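Local coordinates for protein probable transcriptional regulator (Rhodococcus jostii, PDB 3HIM) that probably binds regulatory DNA through an N-terminal helix-turn-helix and acts as a TetR-family transcription factor, with an all-helical C-terminal domain behind it, at residues B[68-73]-B[128-133]; B[61-65]-B[120-125]; B[89-93]-B[151-155]. All coordinates share one frame. Where two conformers were deposited one is given. Residues are numbered along the deposited sequence.

Contact 1. Residues B[68-73]-B[128-133]; sequences SLEGHH and IIADIR
In the all-helical TetR fold, the long helix that leaves the DNA-binding domain packs along a helix of the C-terminal domain, and this contact illustrates near-parallel helix packing. Segment 68-73 of helix 60-82 and segment 128-133 of helix 123-149 are helical throughout, run in the same direction at 12°, and approach to 9.7 Å between axes. Their register pairs L69 with I129 and H72 with I132, each at 6.4 Å between CA atoms; 344 Å² is buried. H72 contributes most. Its m rotamer (chi1 -72°, chi2 -90°) sends the imidazole across the gap, where CG2 of I129 sits over one ring face, 3.6 Å from the centroid, in a CH-pi contact. I129 (m, m) also extends CD1 to 3.5 Å from the backbone N of L69 and 3.7 Å from OG of S68, while its flank meets L118 and L121. I132 (m, t) fills the next turn: its CD1 lies 3.6 Å from CD1 of L69 (t, p), and its CG2 lies 3.5 Å from O of H72. No hydrogen bond crosses between these two segments, which meet by side-chain packing. At its edge R133 curls back, NH1 lying 3.1 Å from CE1 of H72, near the imidazole plane.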
ATOM      1  N   SER B  68      -4.586 -14.589  -7.147  1.00 17.04           N
ATOM      2  CA  SER B  68      -3.676 -14.209  -6.082  1.00 16.82           C
ATOM      3  C   SER B  68      -2.395 -15.073  -6.106  1.00 16.61           C
ATOM      4  O   SER B  68      -1.279 -14.576  -5.905  1.00 16.03           O
ATOM      5  CB  SER B  68      -4.401 -14.305  -4.737  1.00 16.61           C
ATOM      6  OG  SER B  68      -3.561 -13.857  -3.692  1.00 18.14           O
ATOM      7  N   LEU B  69      -2.563 -16.357  -6.367  1.00 16.28           N
ATOM      8  CA  LEU B  69      -1.441 -17.281  -6.509  1.00 16.94           C
ATOM      9  C   LEU B  69      -0.543 -16.866  -7.669  1.00 17.24           C
ATOM     10  O   LEU B  69       0.684 -16.753  -7.529  1.00 16.67           O
ATOM     11  CB  LEU B  69      -1.979 -18.695  -6.744  1.00 16.46           C
ATOM     12  CG  LEU B  69      -0.999 -19.841  -6.946  1.00 17.03           C
ATOM     13  CD1 LEU B  69      -0.208 -20.122  -5.650  1.00 16.04           C
ATOM     14  CD2 LEU B  69      -1.784 -21.084  -7.396  1.00 16.42           C
ATOM     15  N   GLU B  70      -1.180 -16.622  -8.812  1.00 17.93           N
ATOM     16  CA  GLU B  70      -0.484 -16.239 -10.027  1.00 18.06           C
ATOM     17  C   GLU B  70       0.369 -15.024  -9.714  1.00 17.86           C
ATOM     18  O   GLU B  70       1.578 -15.045  -9.941  1.00 18.05           O
ATOM     19  CB  GLU B  70      -1.503 -15.935 -11.128  1.00 18.49           C
ATOM     20  CG  GLU B  70      -0.950 -15.361 -12.442  1.00 19.49           C
ATOM     21  CD  GLU B  70      -1.990 -15.395 -13.575  1.00 22.55           C
ATOM     22  OE1 GLU B  70      -3.133 -14.890 -13.410  1.00 24.81           O
ATOM     23  OE2 GLU B  70      -1.659 -15.936 -14.641  1.00 25.56           O
ATOM     24  N   GLY B  71      -0.270 -13.987  -9.166  1.00 17.61           N
ATOM     25  CA  GLY B  71       0.390 -12.718  -8.812  1.00 16.27           C
ATOM     26  C   GLY B  71       1.514 -12.881  -7.806  1.00 16.27           C
ATOM     27  O   GLY B  71       2.617 -12.391  -8.028  1.00 16.39           O
ATOM     28  N   HIS B  72       1.244 -13.585  -6.708  1.00 15.88           N
ATOM     29  CA  HIS B  72       2.261 -13.834  -5.683  1.00 16.18           C
ATOM     30  C   HIS B  72       3.462 -14.632  -6.192  1.00 16.91           C
ATOM     31  O   HIS B  72       4.600 -14.259  -5.930  1.00 16.16           O
ATOM     32  CB  HIS B  72       1.642 -14.467  -4.432  1.00 15.85           C
ATOM     33  CG  HIS B  72       0.811 -13.500  -3.635  1.00 16.12           C
ATOM     34  ND1 HIS B  72       1.337 -12.722  -2.628  1.00 16.12           N
ATOM     35  CD2 HIS B  72      -0.494 -13.159  -3.727  1.00 15.06           C
ATOM     36  CE1 HIS B  72       0.388 -11.956  -2.120  1.00 17.03           C
ATOM     37  NE2 HIS B  72      -0.734 -12.200  -2.771  1.00 18.31           N
ATOM     38  N   HIS B  73       3.202 -15.716  -6.927  1.00 17.82           N
ATOM     39  CA  HIS B  73       4.272 -16.504  -7.533  1.00 18.94           C
ATOM     40  C   HIS B  73       5.051 -15.693  -8.552  1.00 18.79           C
ATOM     41  O   HIS B  73       6.264 -15.777  -8.614  1.00 19.41           O
ATOM     42  CB  HIS B  73       3.746 -17.774  -8.203  1.00 19.29           C
ATOM     43  CG  HIS B  73       4.799 -18.508  -8.963  1.00 23.36           C
ATOM     44  ND1 HIS B  73       5.163 -18.161 -10.248  1.00 27.18           N
ATOM     45  CD2 HIS B  73       5.616 -19.528  -8.600  1.00 26.48           C
ATOM     46  CE1 HIS B  73       6.138 -18.956 -10.656  1.00 28.97           C
ATOM     47  NE2 HIS B  73       6.428 -19.798  -9.678  1.00 30.02           N
ATOM     48  N   ILE B 128      -1.398 -20.805   1.842  1.00 14.17           N
ATOM     49  CA  ILE B 128      -0.449 -20.944   0.733  1.00 14.57           C
ATOM     50  C   ILE B 128       0.080 -19.575   0.287  1.00 14.42           C
ATOM     51  O   ILE B 128       1.274 -19.408   0.019  1.00 14.05           O
ATOM     52  CB  ILE B 128      -1.088 -21.682  -0.456  1.00 14.94           C
ATOM     53  CG1 ILE B 128      -1.287 -23.170  -0.125  1.00 15.39           C
ATOM     54  CG2 ILE B 128      -0.265 -21.503  -1.750  1.00 13.39           C
ATOM     55  CD1 ILE B 128      -2.325 -23.854  -1.085  1.00 13.92           C
ATOM     56  N   ILE B 129      -0.821 -18.602   0.216  1.00 14.68           N
ATOM     57  CA  ILE B 129      -0.460 -17.254  -0.193  1.00 15.03           C
ATOM     58  C   ILE B 129       0.479 -16.616   0.835  1.00 15.31           C
ATOM     59  O   ILE B 129       1.471 -15.984   0.469  1.00 15.75           O
ATOM     60  CB  ILE B 129      -1.721 -16.379  -0.424  1.00 14.47           C
ATOM     61  CG1 ILE B 129      -2.542 -16.926  -1.613  1.00 16.11           C
ATOM     62  CG2 ILE B 129      -1.342 -14.907  -0.614  1.00 14.14           C
ATOM     63  CD1 ILE B 129      -1.814 -17.006  -3.004  1.00 13.87           C
ATOM     64  N   ALA B 130       0.166 -16.788   2.117  1.00 15.80           N
ATOM     65  CA  ALA B 130       0.981 -16.191   3.186  1.00 16.49           C
ATOM     66  C   ALA B 130       2.387 -16.772   3.116  1.00 16.84           C
ATOM     67  O   ALA B 130       3.375 -16.057   3.293  1.00 16.71           O
ATOM     68  CB  ALA B 130       0.349 -16.433   4.576  1.00 16.41           C
ATOM     69  N   ASP B 131       2.472 -18.067   2.818  1.00 17.29           N
ATOM     70  CA  ASP B 131       3.767 -18.702   2.672  1.00 18.11           C
ATOM     71  C   ASP B 131       4.581 -18.097   1.530  1.00 18.18           C
ATOM     72  O   ASP B 131       5.769 -17.851   1.698  1.00 18.66           O
ATOM     73  CB  ASP B 131       3.638 -20.199   2.484  1.00 18.62           C
ATOM     74  CG  ASP B 131       4.975 -20.874   2.454  1.00 19.78           C
ATOM     75  OD1 ASP B 131       5.733 -20.704   3.430  1.00 24.33           O
ATOM     76  OD2 ASP B 131       5.289 -21.556   1.463  1.00 21.49           O
ATOM     77  N   ILE B 132       3.944 -17.843   0.385  1.00 17.75           N
ATOM     78  CA  ILE B 132       4.619 -17.162  -0.736  1.00 17.47           C
ATOM     79  C   ILE B 132       5.059 -15.733  -0.366  1.00 17.07           C
ATOM     80  O   ILE B 132       6.147 -15.301  -0.753  1.00 16.98           O
ATOM     81  CB  ILE B 132       3.766 -17.148  -2.021  1.00 17.27           C
ATOM     82  CG1 ILE B 132       3.456 -18.592  -2.441  1.00 18.35           C
ATOM     83  CG2 ILE B 132       4.502 -16.404  -3.159  1.00 16.13           C
ATOM     84  CD1 ILE B 132       2.319 -18.736  -3.416  1.00 16.41           C
ATOM     85  N   ARG B 133       4.220 -15.020   0.378  1.00 16.50           N
ATOM     86  CA  ARG B 133       4.582 -13.698   0.874  1.00 17.43           C
ATOM     87  C   ARG B 133       5.786 -13.754   1.796  1.00 17.14           C
ATOM     88  O   ARG B 133       6.675 -12.917   1.682  1.00 17.51           O
ATOM     89  CB  ARG B 133       3.409 -13.028   1.579  1.00 17.39           C
ATOM     90  CG  ARG B 133       2.376 -12.539   0.616  1.00 20.25           C
ATOM     91  CD  ARG B 133       0.992 -12.497   1.247  1.00 27.43           C
ATOM     92  NE  ARG B 133       0.786 -11.284   2.035  1.00 32.04           N
ATOM     93  CZ  ARG B 133       0.368 -10.119   1.538  1.00 35.67           C
ATOM     94  NH1 ARG B 133       0.113  -9.979   0.238  1.00 36.67           N
ATOM     95  NH2 ARG B 133       0.215  -9.080   2.349  1.00 37.69           N
TER

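Contact 2. Residues B[61-65]-B[120-125]; sequences ESLLY and SLSPEH
Two hydrogen bonds converge on a single carboxylate oxygen where helix 60-82 begins. E61 (chi1 t, chi2 m) directs OE2 at the turn before helix 123-149, accepting from the backbone N of S122 at 2.8 Å and from ND1 of H125 at a very short 2.5 Å, both nearly linear at 171°. The second is a His-carboxylate hydrogen bond, with OE2 near the plane of the imidazole. S122 is itself the N-cap of helix 123-149: with chi1 p and extended backbone (-56/161), its OG accepts from H125 N at 3.2 Å.

Segment 61-65 is helical, whereas residues 120-122 lead into the first turn of helix 123-149; E61 lies opposite L121 and Y65 opposite H125, with CA atoms 6.3 and 6.5 Å apart. In TetR-family architecture this is a junction between domains, since helix 60-82 carries the chain from the predicted helix-turn-helix region into the C-terminal domain.

Aromatic packing follows one turn on. The rings of Y65 (chi1 t) and H125 (chi1 m) form an offset stack, centroids 3.6 Å apart and planes at 4°.

Apolar contacts involve two leucines: CD2 of L64 (t, p) lies 3.7 Å from CD2 of L121 (m, t), and CD2 of L121 is 4.0 Å from CB of Y65. CD2 of L64 also touches CB of S120 at 3.7 Å.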
ATOM      1  N   GLU B  61     -14.307 -17.907  -5.280  1.00 17.73           N
ATOM      2  CA  GLU B  61     -13.133 -17.905  -4.418  1.00 16.98           C
ATOM      3  C   GLU B  61     -11.972 -18.628  -5.074  1.00 16.51           C
ATOM      4  O   GLU B  61     -10.817 -18.251  -4.870  1.00 16.06           O
ATOM      5  CB  GLU B  61     -13.450 -18.519  -3.047  1.00 16.81           C
ATOM      6  CG  GLU B  61     -12.290 -18.415  -2.036  1.00 16.69           C
ATOM      7  CD  GLU B  61     -11.268 -19.540  -2.175  1.00 16.55           C
ATOM      8  OE1 GLU B  61     -11.556 -20.551  -2.856  1.00 14.96           O
ATOM      9  OE2 GLU B  61     -10.162 -19.427  -1.598  1.00 18.74           O
ATOM     10  N   SER B  62     -12.297 -19.658  -5.864  1.00 16.36           N
ATOM     11  CA  SER B  62     -11.296 -20.430  -6.578  0.50 16.17           C
ATOM     12  C   SER B  62     -10.606 -19.526  -7.586  1.00 16.47           C
ATOM     13  O   SER B  62      -9.402 -19.644  -7.809  1.00 16.50           O
ATOM     14  CB  SER B  62     -11.925 -21.640  -7.284  0.50 16.18           C
ATOM     15  OG  SER B  62     -12.583 -21.271  -8.488  0.50 14.90           O
ATOM     16  N   LEU B  63     -11.379 -18.616  -8.173  1.00 16.43           N
ATOM     17  CA  LEU B  63     -10.892 -17.718  -9.206  1.00 16.98           C
ATOM     18  C   LEU B  63     -10.019 -16.620  -8.592  1.00 17.42           C
ATOM     19  O   LEU B  63      -8.979 -16.238  -9.168  1.00 17.08           O
ATOM     20  CB  LEU B  63     -12.075 -17.121  -9.972  1.00 16.66           C
ATOM     21  CG  LEU B  63     -11.804 -16.016 -11.009  1.00 18.57           C
ATOM     22  CD1 LEU B  63     -10.755 -16.428 -12.039  1.00 17.30           C
ATOM     23  CD2 LEU B  63     -13.111 -15.634 -11.693  1.00 16.99           C
ATOM     24  N   LEU B  64     -10.442 -16.114  -7.427  1.00 16.97           N
ATOM     25  CA  LEU B  64      -9.637 -15.153  -6.685  1.00 17.01           C
ATOM     26  C   LEU B  64      -8.292 -15.781  -6.264  1.00 17.00           C
ATOM     27  O   LEU B  64      -7.230 -15.160  -6.406  1.00 16.63           O
ATOM     28  CB  LEU B  64     -10.397 -14.642  -5.453  1.00 17.29           C
ATOM     29  CG  LEU B  64      -9.552 -13.802  -4.486  1.00 17.49           C
ATOM     30  CD1 LEU B  64      -9.269 -12.434  -5.115  1.00 16.74           C
ATOM     31  CD2 LEU B  64     -10.253 -13.664  -3.134  1.00 18.92           C
ATOM     32  N   TYR B  65      -8.354 -17.013  -5.746  1.00 17.33           N
ATOM     33  CA  TYR B  65      -7.165 -17.749  -5.357  1.00 16.82           C
ATOM     34  C   TYR B  65      -6.231 -17.915  -6.542  1.00 17.25           C
ATOM     35  O   TYR B  65      -5.030 -17.659  -6.412  1.00 17.18           O
ATOM     36  CB  TYR B  65      -7.530 -19.105  -4.763  1.00 17.45           C
ATOM     37  CG  TYR B  65      -6.322 -20.007  -4.546  1.00 17.51           C
ATOM     38  CD1 TYR B  65      -5.273 -19.614  -3.700  1.00 17.35           C
ATOM     39  CD2 TYR B  65      -6.218 -21.239  -5.208  1.00 19.29           C
ATOM     40  CE1 TYR B  65      -4.151 -20.425  -3.507  1.00 19.02           C
ATOM     41  CE2 TYR B  65      -5.104 -22.070  -5.017  1.00 19.92           C
ATOM     42  CZ  TYR B  65      -4.080 -21.647  -4.162  1.00 19.81           C
ATOM     43  OH  TYR B  65      -2.986 -22.434  -3.966  1.00 21.56           O
ATOM     44  N   SER B 120     -10.920 -12.884   1.738  1.00 18.46           N
ATOM     45  CA  SER B 120     -11.912 -13.707   1.053  1.00 18.24           C
ATOM     46  C   SER B 120     -11.404 -15.110   0.719  1.00 18.10           C
ATOM     47  O   SER B 120     -12.167 -15.939   0.242  1.00 19.11           O
ATOM     48  CB  SER B 120     -12.390 -13.022  -0.224  1.00 17.98           C
ATOM     49  OG  SER B 120     -13.249 -11.944   0.066  1.00 17.93           O
ATOM     50  N   LEU B 121     -10.129 -15.384   0.970  1.00 17.61           N
ATOM     51  CA  LEU B 121      -9.553 -16.679   0.609  1.00 16.94           C
ATOM     52  C   LEU B 121      -9.942 -17.732   1.627  1.00 17.06           C
ATOM     53  O   LEU B 121     -10.020 -17.446   2.812  1.00 17.25           O
ATOM     54  CB  LEU B 121      -8.029 -16.584   0.508  1.00 16.51           C
ATOM     55  CG  LEU B 121      -7.431 -15.719  -0.619  1.00 15.54           C
ATOM     56  CD1 LEU B 121      -5.908 -15.713  -0.533  1.00 15.61           C
ATOM     57  CD2 LEU B 121      -7.863 -16.206  -1.990  1.00 16.19           C
ATOM     58  N   SER B 122     -10.198 -18.948   1.163  1.00 16.88           N
ATOM     59  CA  SER B 122     -10.357 -20.098   2.068  1.00 16.66           C
ATOM     60  C   SER B 122      -9.105 -20.242   2.962  1.00 16.34           C
ATOM     61  O   SER B 122      -8.047 -19.672   2.652  1.00 15.69           O
ATOM     62  CB  SER B 122     -10.551 -21.382   1.261  1.00 16.14           C
ATOM     63  OG  SER B 122      -9.301 -21.843   0.753  1.00 17.50           O
ATOM     64  N   PRO B 123      -9.230 -20.977   4.081  1.00 15.95           N
ATOM     65  CA  PRO B 123      -8.101 -21.229   4.972  1.00 16.00           C
ATOM     66  C   PRO B 123      -6.892 -21.858   4.267  1.00 15.99           C
ATOM     67  O   PRO B 123      -5.779 -21.348   4.417  1.00 16.06           O
ATOM     68  CB  PRO B 123      -8.686 -22.189   6.014  1.00 16.41           C
ATOM     69  CG  PRO B 123     -10.138 -21.760   6.091  1.00 16.20           C
ATOM     70  CD  PRO B 123     -10.504 -21.448   4.662  1.00 15.94           C
ATOM     71  N   GLU B 124      -7.102 -22.918   3.488  1.00 15.82           N
ATOM     72  CA  GLU B 124      -5.995 -23.569   2.791  1.00 15.60           C
ATOM     73  C   GLU B 124      -5.339 -22.614   1.805  1.00 15.25           C
ATOM     74  O   GLU B 124      -4.110 -22.586   1.669  1.00 15.20           O
ATOM     75  CB  GLU B 124      -6.444 -24.838   2.068  1.00 16.14           C
ATOM     76  N   HIS B 125      -6.162 -21.827   1.116  1.00 14.98           N
ATOM     77  CA  HIS B 125      -5.638 -20.890   0.126  1.00 14.26           C
ATOM     78  C   HIS B 125      -4.911 -19.734   0.802  1.00 14.59           C
ATOM     79  O   HIS B 125      -3.837 -19.299   0.332  1.00 14.48           O
ATOM     80  CB  HIS B 125      -6.736 -20.366  -0.776  1.00 14.23           C
ATOM     81  CG  HIS B 125      -7.356 -21.406  -1.664  1.00 14.38           C
ATOM     82  ND1 HIS B 125      -8.623 -21.262  -2.191  1.00 13.74           N
ATOM     83  CD2 HIS B 125      -6.895 -22.602  -2.109  1.00 13.14           C
ATOM     84  CE1 HIS B 125      -8.911 -22.314  -2.940  1.00 14.59           C
ATOM     85  NE2 HIS B 125      -7.884 -23.149  -2.898  1.00 14.76           N
TER

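Contact 3. Residues B[89-93]-B[151-155]; sequences APDRL and GDFHP
A loop that follows one helix can pack on the start of another largely through one buried aromatic ring, and segment 151-155 is a compact example. It opens at G151, the residue that leaves helix 123-149 in a Schellman motif; its positive phi (76/9), which by itself favours glycine, ends the helix. D152 (-74/-34, chi1 m) points toward the first turn of helix 89-106. P90 is the residue nearest to it across the gap, at 7.1 Å between CA atoms, and D152 OD2 comes within 3.6 Å of P90 CD and 4.2 Å of A89 CB.

F153 then carries most of the contact. Its extended backbone (-117/153) and m rotamer (chi1 -68°, chi2 -18°) drive the ring against A89, P90 and L93, which lie obliquely around it. F153 CZ is 3.6 Å from P90 CA, 3.8 Å from A89 C and 4.0 Å from CD2 of L93 (t, p); F153 CE1 is 3.8 Å from P90 CG, and F153 CE2 is 4.1 Å from A89 CB. No hydrogen bond crosses between the segments, which bury 219 Å². H154 (-138/64) makes no contact with 89-93; its carbonyl accepts a hydrogen bond from R197 of the second subunit, and P155 continues the loop toward helix 158-175.

The contact lies on the side of the chain's centre opposite contact 2: helix 184-198 contributes L196 beside P90 and L93, helix 123-149 supplies F140 and I143 against L93, and V199 and C201 also touch F153.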
ATOM      1  N   ALA B  89      26.522  -7.981  -2.626  1.00 17.99           N
ATOM      2  CA  ALA B  89      25.235  -7.699  -2.010  1.00 17.14           C
ATOM      3  C   ALA B  89      24.571  -6.386  -2.466  1.00 16.73           C
ATOM      4  O   ALA B  89      23.369  -6.396  -2.761  1.00 16.10           O
ATOM      5  CB  ALA B  89      25.359  -7.751  -0.495  1.00 17.35           C
ATOM      6  N   PRO B  90      25.335  -5.259  -2.549  1.00 16.31           N
ATOM      7  CA  PRO B  90      24.651  -4.026  -2.977  1.00 16.06           C
ATOM      8  C   PRO B  90      24.027  -4.122  -4.366  1.00 16.09           C
ATOM      9  O   PRO B  90      22.931  -3.588  -4.572  1.00 15.16           O
ATOM     10  CB  PRO B  90      25.752  -2.976  -2.940  1.00 16.07           C
ATOM     11  CG  PRO B  90      26.768  -3.527  -1.977  1.00 15.65           C
ATOM     12  CD  PRO B  90      26.753  -4.996  -2.230  1.00 16.47           C
ATOM     13  N   ASP B  91      24.715  -4.820  -5.285  1.00 16.41           N
ATOM     14  CA  ASP B  91      24.257  -5.052  -6.668  1.00 16.43           C
ATOM     15  C   ASP B  91      23.047  -5.982  -6.694  1.00 16.56           C
ATOM     16  O   ASP B  91      22.170  -5.834  -7.536  1.00 16.94           O
ATOM     17  CB  ASP B  91      25.359  -5.721  -7.511  1.00 16.85           C
ATOM     18  CG  ASP B  91      26.592  -4.859  -7.674  1.00 18.65           C
ATOM     19  OD1 ASP B  91      26.512  -3.782  -8.288  1.00 19.28           O
ATOM     20  OD2 ASP B  91      27.653  -5.273  -7.181  1.00 23.00           O
ATOM     21  N   ARG B  92      23.058  -6.982  -5.814  1.00 15.98           N
ATOM     22  CA  ARG B  92      21.909  -7.879  -5.604  1.00 16.43           C
ATOM     23  C   ARG B  92      20.671  -7.088  -5.146  1.00 16.65           C
ATOM     24  O   ARG B  92      19.555  -7.339  -5.607  1.00 17.35           O
ATOM     25  CB  ARG B  92      22.253  -8.957  -4.570  1.00 15.35           C
ATOM     26  CG  ARG B  92      23.368  -9.930  -5.024  1.00 15.99           C
ATOM     27  CD  ARG B  92      23.780 -10.931  -3.960  1.00 15.01           C
ATOM     28  NE  ARG B  92      22.666 -11.803  -3.583  1.00 17.46           N
ATOM     29  CZ  ARG B  92      22.713 -12.745  -2.638  1.00 17.61           C
ATOM     30  NH1 ARG B  92      23.825 -12.952  -1.948  1.00 15.08           N
ATOM     31  NH2 ARG B  92      21.626 -13.455  -2.350  1.00 16.94           N
ATOM     32  N   LEU B  93      20.884  -6.146  -4.235  1.00 15.75           N
ATOM     33  CA  LEU B  93      19.818  -5.308  -3.724  1.00 16.01           C
ATOM     34  C   LEU B  93      19.284  -4.346  -4.782  1.00 15.85           C
ATOM     35  O   LEU B  93      18.081  -4.198  -4.915  1.00 15.87           O
ATOM     36  CB  LEU B  93      20.274  -4.554  -2.459  1.00 15.63           C
ATOM     37  CG  LEU B  93      19.124  -3.899  -1.682  1.00 16.42           C
ATOM     38  CD1 LEU B  93      18.184  -4.972  -1.089  1.00 14.27           C
ATOM     39  CD2 LEU B  93      19.661  -2.944  -0.616  1.00 15.32           C
ATOM     40  N   GLY B 151      30.362  -6.749   5.260  1.00 18.45           N
ATOM     41  CA  GLY B 151      30.690  -5.403   5.719  1.00 17.93           C
ATOM     42  C   GLY B 151      30.227  -4.335   4.730  1.00 18.35           C
ATOM     43  O   GLY B 151      30.590  -3.172   4.869  1.00 18.00           O
ATOM     44  N   ASP B 152      29.450  -4.730   3.718  1.00 18.18           N
ATOM     45  CA  ASP B 152      28.844  -3.783   2.781  1.00 18.74           C
ATOM     46  C   ASP B 152      27.674  -3.015   3.401  1.00 18.62           C
ATOM     47  O   ASP B 152      27.434  -1.857   3.060  1.00 18.29           O
ATOM     48  CB  ASP B 152      28.324  -4.507   1.545  1.00 19.32           C
ATOM     49  CG  ASP B 152      29.431  -5.103   0.697  1.00 20.98           C
ATOM     50  OD1 ASP B 152      30.521  -4.499   0.604  1.00 20.81           O
ATOM     51  OD2 ASP B 152      29.187  -6.171   0.100  1.00 24.45           O
ATOM     52  N   PHE B 153      26.926  -3.672   4.283  1.00 18.29           N
ATOM     53  CA  PHE B 153      25.709  -3.079   4.837  1.00 18.20           C
ATOM     54  C   PHE B 153      25.881  -2.923   6.333  1.00 18.22           C
ATOM     55  O   PHE B 153      26.626  -3.680   6.955  1.00 19.47           O
ATOM     56  CB  PHE B 153      24.461  -3.958   4.549  1.00 18.33           C
ATOM     57  CG  PHE B 153      24.062  -4.036   3.074  1.00 17.48           C
ATOM     58  CD1 PHE B 153      24.520  -3.105   2.143  1.00 17.18           C
ATOM     59  CD2 PHE B 153      23.199  -5.040   2.633  1.00 17.19           C
ATOM     60  CE1 PHE B 153      24.150  -3.175   0.787  1.00 15.58           C
ATOM     61  CE2 PHE B 153      22.815  -5.129   1.270  1.00 17.72           C
ATOM     62  CZ  PHE B 153      23.295  -4.184   0.350  1.00 15.15           C
ATOM     63  N   HIS B 154      25.177  -1.956   6.912  1.00 17.79           N
ATOM     64  CA  HIS B 154      25.163  -1.748   8.366  1.00 17.38           C
ATOM     65  C   HIS B 154      23.742  -1.433   8.817  1.00 17.12           C
ATOM     66  O   HIS B 154      23.475  -0.338   9.314  1.00 17.03           O
ATOM     67  CB  HIS B 154      26.108  -0.614   8.749  1.00 16.85           C
ATOM     68  CG  HIS B 154      27.446  -0.725   8.097  1.00 18.89           C
ATOM     69  ND1 HIS B 154      28.393  -1.646   8.498  1.00 20.04           N
ATOM     70  CD2 HIS B 154      27.977  -0.077   7.033  1.00 19.54           C
ATOM     71  CE1 HIS B 154      29.464  -1.534   7.730  1.00 19.40           C
ATOM     72  NE2 HIS B 154      29.238  -0.589   6.835  1.00 19.11           N
ATOM     73  N   PRO B 155      22.833  -2.404   8.654  1.00 17.16           N
ATOM     74  CA  PRO B 155      21.412  -2.193   8.939  1.00 17.58           C
ATOM     75  C   PRO B 155      21.201  -1.980  10.417  1.00 17.40           C
ATOM     76  O   PRO B 155      21.911  -2.576  11.228  1.00 17.38           O
ATOM     77  CB  PRO B 155      20.745  -3.517   8.502  1.00 17.35           C
ATOM     78  CG  PRO B 155      21.823  -4.509   8.439  1.00 17.07           C
ATOM     79  CD  PRO B 155      23.144  -3.817   8.352  1.00 17.08           C
TER

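How the contacts relate
All three contacts join an earlier part of the chain to a later one in the same order: 61-65, 68-73 and 89-93 come first, then 120-125, 128-133 and 151-155, so their connections cross along the sequence. Contacts 1 and 2 share helices 60-82 and 123-149, have centres 11 Å apart and touch directly, I128 CD1 lying 3.3 Å from Y65 OH. Contact 3, across the chain's centre from contact 2, is about 37 Å from it and 27 Å from contact 1, centre to centre. The first part of helix 123-149 thus packs on helix 60-82, bringing the C-terminal domain into direct contact with the helix leaving the predicted DNA-binding region; contact 3 lies within the C-terminal domain.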